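Local atomic coordinates of lipocalin (Argas monolakensis, PDB entry 3BRN), a protein that binds serotonin in the pocket of its lipocalin beta barrel and is probably a biogenic amine-binding protein of a soft tick. Residues A[8-18]-A[97-108]. Residues are numbered along the deposited sequence; the frame is centred on the assembly and turned at random.
With SRO (serotonin), chain C.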
loop_
_atom_site.group_PDB
_atom_site.type_symbol
_atom_site.label_atom_id
_atom_site.label_comp_id
_atom_site.label_asym_id
_atom_site.label_seq_id
_atom_site.Cartn_x
_atom_site.Cartn_y
_atom_site.Cartn_z
ATOM N N ASP A 8 -1.562 -18.278 3.874
ATOM C CA ASP A 8 -2.741 -18.674 3.123
ATOM C C ASP A 8 -3.043 -17.670 2.025
ATOM O O ASP A 8 -3.656 -16.639 2.273
ATOM C CB ASP A 8 -3.950 -18.819 4.046
ATOM C CG ASP A 8 -5.025 -19.720 3.463
ATOM O OD1 ASP A 8 -5.266 -19.656 2.237
ATOM O OD2 ASP A 8 -5.622 -20.502 4.236
ATOM N N PHE A 9 -2.635 -17.989 0.801
ATOM C CA PHE A 9 -2.776 -17.063 -0.320
ATOM C C PHE A 9 -4.046 -17.316 -1.132
ATOM O O PHE A 9 -4.197 -16.800 -2.239
ATOM C CB PHE A 9 -1.549 -17.133 -1.231
ATOM C CG PHE A 9 -0.265 -16.759 -0.547
ATOM C CD1 PHE A 9 -0.274 -15.970 0.590
ATOM C CD2 PHE A 9 0.953 -17.196 -1.042
ATOM C CE1 PHE A 9 0.905 -15.623 1.222
ATOM C CE2 PHE A 9 2.136 -16.852 -0.415
ATOM C CZ PHE A 9 2.112 -16.065 0.718
ATOM N N GLY A 10 -4.955 -18.112 -0.576
ATOM C CA GLY A 10 -6.318 -18.194 -1.076
ATOM C C GLY A 10 -7.121 -17.070 -0.459
ATOM O O GLY A 10 -6.928 -16.719 0.707
ATOM N N GLY A 11 -7.938 -16.416 -1.265
ATOM C CA GLY A 11 -8.735 -15.320 -0.737
ATOM C C GLY A 11 -10.128 -15.780 -0.349
ATOM O O GLY A 11 -10.299 -16.845 0.241
ATOM N N PRO A 12 -11.133 -14.978 -0.717
ATOM C CA PRO A 12 -10.787 -13.737 -1.396
ATOM C C PRO A 12 -10.211 -12.705 -0.437
ATOM O O PRO A 12 -10.201 -12.911 0.777
ATOM C CB PRO A 12 -12.126 -13.252 -1.955
ATOM C CG PRO A 12 -13.162 -13.911 -1.087
ATOM C CD PRO A 12 -12.584 -15.235 -0.706
ATOM N N PHE A 13 -9.726 -11.601 -0.995
ATOM C CA PHE A 13 -9.173 -10.513 -0.201
ATOM C C PHE A 13 -10.018 -9.252 -0.340
ATOM O O PHE A 13 -10.327 -8.816 -1.450
ATOM C CB PHE A 13 -7.728 -10.227 -0.616
ATOM C CG PHE A 13 -6.772 -11.338 -0.290
ATOM C CD1 PHE A 13 -6.251 -11.469 0.986
ATOM C CD2 PHE A 13 -6.396 -12.253 -1.258
ATOM C CE1 PHE A 13 -5.371 -12.491 1.290
ATOM C CE2 PHE A 13 -5.516 -13.277 -0.961
ATOM C CZ PHE A 13 -5.004 -13.395 0.315
ATOM N N GLN A 14 -10.387 -8.673 0.796
ATOM C CA GLN A 14 -11.370 -7.594 0.837
ATOM C C GLN A 14 -10.687 -6.232 0.957
ATOM O O GLN A 14 -10.035 -5.952 1.963
ATOM C CB GLN A 14 -12.337 -7.806 2.004
ATOM C CG GLN A 14 -13.089 -9.120 1.928
ATOM C CD GLN A 14 -13.862 -9.419 3.193
ATOM O OE1 GLN A 14 -13.296 -9.897 4.178
ATOM N NE2 GLN A 14 -15.174 -9.184 3.158
ATOM N N ALA A 15 -10.806 -5.425 -0.100
ATOM C CA ALA A 15 -10.257 -4.084 -0.156
ATOM C C ALA A 15 -10.576 -3.147 1.013
ATOM O O ALA A 15 -9.696 -2.441 1.483
ATOM C CB ALA A 15 -10.581 -3.429 -1.495
ATOM N N TYR A 16 -11.825 -3.082 1.465
ATOM C CA TYR A 16 -12.104 -2.206 2.596
ATOM C C TYR A 16 -11.304 -2.613 3.848
ATOM O O TYR A 16 -10.765 -1.757 4.535
ATOM C CB TYR A 16 -13.613 -2.082 2.884
ATOM C CG TYR A 16 -14.192 -3.218 3.664
ATOM C CD1 TYR A 16 -14.708 -4.333 3.017
ATOM C CD2 TYR A 16 -14.368 -3.121 5.041
ATOM C CE1 TYR A 16 -15.306 -5.347 3.723
ATOM C CE2 TYR A 16 -14.957 -4.138 5.755
ATOM C CZ TYR A 16 -15.422 -5.250 5.089
ATOM O OH TYR A 16 -15.969 -6.297 5.785
ATOM N N LYS A 17 -11.134 -3.915 4.074
ATOM C CA LYS A 17 -10.312 -4.386 5.188
ATOM C C LYS A 17 -8.827 -4.074 5.002
ATOM O O LYS A 17 -8.125 -3.773 5.962
ATOM C CB LYS A 17 -10.514 -5.885 5.425
ATOM C CG LYS A 17 -11.797 -6.229 6.157
ATOM C CD LYS A 17 -12.338 -7.560 5.709
ATOM C CE LYS A 17 -13.428 -8.052 6.635
ATOM N NZ LYS A 17 -12.861 -8.845 7.754
ATOM N N SER A 18 -8.330 -4.193 3.776
ATOM C CA SER A 18 -6.964 -3.803 3.491
ATOM C C SER A 18 -6.749 -2.296 3.745
ATOM O O SER A 18 -5.762 -1.885 4.360
ATOM C CB SER A 18 -6.604 -4.146 2.033
ATOM O OG SER A 18 -5.334 -3.603 1.714
ATOM N N VAL A 97 -5.919 -5.955 -4.537
ATOM C CA VAL A 97 -5.275 -6.594 -3.394
ATOM C C VAL A 97 -5.034 -8.072 -3.698
ATOM O O VAL A 97 -5.983 -8.820 -3.853
ATOM C CB VAL A 97 -6.109 -6.450 -2.120
ATOM C CG1 VAL A 97 -5.303 -6.924 -0.915
ATOM C CG2 VAL A 97 -6.563 -4.992 -1.938
ATOM N N LEU A 98 -3.771 -8.466 -3.854
ATOM C CA LEU A 98 -3.451 -9.864 -4.164
ATOM C C LEU A 98 -3.337 -10.647 -2.869
ATOM O O LEU A 98 -3.492 -11.854 -2.854
ATOM C CB LEU A 98 -2.136 -9.945 -4.939
ATOM C CG LEU A 98 -2.116 -9.106 -6.220
ATOM C CD1 LEU A 98 -0.779 -9.305 -6.884
ATOM C CD2 LEU A 98 -3.281 -9.528 -7.137
ATOM N N PHE A 99 -2.925 -9.958 -1.811
ATOM C CA PHE A 99 -2.825 -10.562 -0.495
ATOM C C PHE A 99 -2.760 -9.492 0.585
ATOM O O PHE A 99 -2.222 -8.421 0.374
ATOM C CB PHE A 99 -1.599 -11.484 -0.408
ATOM C CG PHE A 99 -1.327 -12.006 0.977
ATOM C CD1 PHE A 99 -1.935 -13.168 1.430
ATOM C CD2 PHE A 99 -0.454 -11.337 1.819
ATOM C CE1 PHE A 99 -1.698 -13.640 2.715
ATOM C CE2 PHE A 99 -0.232 -11.793 3.107
ATOM C CZ PHE A 99 -0.836 -12.958 3.544
ATOM N N SER A 100 -3.308 -9.781 1.759
ATOM C CA SER A 100 -3.199 -8.830 2.860
ATOM C C SER A 100 -3.456 -9.570 4.153
ATOM O O SER A 100 -4.114 -10.605 4.138
ATOM C CB SER A 100 -4.240 -7.725 2.697
ATOM O OG SER A 100 -4.078 -6.732 3.693
ATOM N N ASP A 101 -2.861 -9.097 5.247
ATOM C CA ASP A 101 -3.175 -9.634 6.569
ATOM C C ASP A 101 -4.038 -8.640 7.350
ATOM O O ASP A 101 -4.375 -8.861 8.510
ATOM C CB ASP A 101 -1.901 -10.005 7.340
ATOM C CG ASP A 101 -1.068 -8.794 7.721
ATOM O OD1 ASP A 101 -1.428 -7.659 7.336
ATOM O OD2 ASP A 101 -0.051 -8.987 8.417
ATOM N N TYR A 102 -4.391 -7.539 6.695
ATOM C CA TYR A 102 -5.377 -6.610 7.234
ATOM C C TYR A 102 -4.823 -5.851 8.435
ATOM O O TYR A 102 -5.573 -5.238 9.194
ATOM C CB TYR A 102 -6.655 -7.353 7.625
ATOM C CG TYR A 102 -7.386 -7.972 6.456
ATOM C CD1 TYR A 102 -7.183 -7.512 5.163
ATOM C CD2 TYR A 102 -8.281 -9.018 6.646
ATOM C CE1 TYR A 102 -7.849 -8.075 4.091
ATOM C CE2 TYR A 102 -8.951 -9.588 5.581
ATOM C CZ TYR A 102 -8.732 -9.112 4.305
ATOM O OH TYR A 102 -9.398 -9.676 3.241
ATOM N N ARG A 103 -3.505 -5.897 8.601
ATOM C CA ARG A 103 -2.872 -5.430 9.829
ATOM C C ARG A 103 -1.580 -4.674 9.530
ATOM O O ARG A 103 -1.468 -3.481 9.813
ATOM C CB ARG A 103 -2.588 -6.604 10.767
ATOM C CG ARG A 103 -3.689 -6.868 11.781
ATOM C CD ARG A 103 -3.219 -7.818 12.871
ATOM N NE ARG A 103 -3.195 -9.205 12.416
ATOM C CZ ARG A 103 -3.201 -10.257 13.227
ATOM N NH1 ARG A 103 -3.229 -10.084 14.541
ATOM N NH2 ARG A 103 -3.178 -11.484 12.724
ATOM N N SER A 104 -0.609 -5.376 8.957
ATOM C CA SER A 104 0.736 -4.836 8.799
ATOM C C SER A 104 1.188 -4.627 7.360
ATOM O O SER A 104 2.053 -3.791 7.099
ATOM C CB SER A 104 1.753 -5.702 9.548
ATOM O OG SER A 104 1.745 -7.032 9.065
ATOM N N CYS A 105 0.697 -5.450 6.442
ATOM C CA CYS A 105 1.232 -5.418 5.082
ATOM C C CYS A 105 0.227 -5.862 4.025
ATOM O O CYS A 105 -0.708 -6.609 4.314
ATOM C CB CYS A 105 2.515 -6.256 4.997
ATOM S SG CYS A 105 2.246 -8.015 5.302
ATOM N N ASP A 106 0.420 -5.424 2.793
ATOM C CA ASP A 106 -0.394 -5.802 1.667
ATOM C C ASP A 106 0.500 -6.108 0.492
ATOM O O ASP A 106 1.526 -5.495 0.346
ATOM C CB ASP A 106 -1.269 -4.663 1.203
ATOM C CG ASP A 106 -2.001 -3.993 2.298
ATOM O OD1 ASP A 106 -2.851 -4.602 2.917
ATOM O OD2 ASP A 106 -1.765 -2.821 2.479
ATOM N N VAL A 107 0.074 -6.986 -0.393
ATOM C CA VAL A 107 0.688 -7.078 -1.713
ATOM C C VAL A 107 -0.374 -6.730 -2.760
ATOM O O VAL A 107 -1.449 -7.309 -2.759
ATOM C CB VAL A 107 1.218 -8.495 -1.966
ATOM C CG1 VAL A 107 1.770 -8.607 -3.416
ATOM C CG2 VAL A 107 2.282 -8.829 -0.905
ATOM N N MET A 108 -0.046 -5.806 -3.660
ATOM C CA MET A 108 -1.003 -5.281 -4.611
ATOM C C MET A 108 -0.499 -5.517 -6.032
ATOM O O MET A 108 0.717 -5.571 -6.278
ATOM C CB MET A 108 -1.116 -3.750 -4.449
ATOM C CG MET A 108 -1.438 -3.249 -3.050
ATOM S SD MET A 108 -2.957 -3.916 -2.378
ATOM C CE MET A 108 -3.273 -2.693 -1.096
HETATM O OH SRO C . -6.088 4.277 0.439
HETATM C CZ3 SRO C . -5.245 3.509 -0.327
HETATM C CH2 SRO C . -5.208 3.768 -1.695
HETATM C CZ2 SRO C . -4.287 3.106 -2.512
HETATM C CE2 SRO C . -3.485 2.149 -1.910
HETATM N NE1 SRO C . -2.544 1.281 -2.361
HETATM C CD1 SRO C . -2.049 0.574 -1.317
HETATM C CG SRO C . -2.713 0.972 -0.156
HETATM C CD2 SRO C . -3.626 1.948 -0.547
HETATM C CE3 SRO C . -4.475 2.606 0.202
HETATM C CB SRO C . -2.498 0.408 1.227
HETATM C CA SRO C . -3.753 -0.356 1.695
HETATM N NZ SRO C . -3.569 -0.741 3.098
HETATM O O HOH W 1 -2.650 -14.335 -2.472
HETATM O O HOH W 2 -3.505 -4.280 5.490
#
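With CG of Phe-13 anti to its own carbonyl carbon (chi1 -67°) and CG of Phe-99 anti to its backbone N (chi1 172°), the Phe-13 ring comes down on the main chain of Phe-99 while the Phe-99 ring swings out toward Phe-9. This is where residues 8-14 and the start of helix 15-20 pack on the lipocalin barrel at the hairpin joining strands 99-100 and 105-109. The CA of Phe-99 sits over the centre of the Phe-13 ring, 3.6 Å from its centroid, a CH-pi contact. Phe-9 then turns an edge to the face of Phe-99, a T-shaped pair with planes at 78°. Helix 131-140 also touches this cluster, through Lys-135 against both Phe-9 and Phe-99. Water 1 ties Phe-9 O to Leu-98 O beside a classic beta bulge, in which the backbone N atoms of Leu-98 and Phe-99 both donate to Val-107 O.

Tyr-102, at the hairpin turn, reaches back to the start of the helix. Its OH accepts an almost straight bond from Gln-14 N, the N-cap residue, at 2.8 Å. Lys-17 CB lies over the middle of the Tyr-102 ring, 3.6 Å from the centroid. Tyr-102 N donates to Ser-100 OG, closing an ST turn.

Toward the pocket, Ser-100 OG in turn donates to Asp-106 OD1 at 2.6 Å, nearly along the C-O axis, and Ser-18 OG adds a weak hydrogen bond to the same oxygen. Water 2 donates to it as well, so OD1 is well occupied and the carboxylate's rotation is probably fixed. That leaves the other oxygen turned to the ligand: serotonin NZ donates to Asp-106 OD2 and to Ser-18 O, each at 2.8 Å.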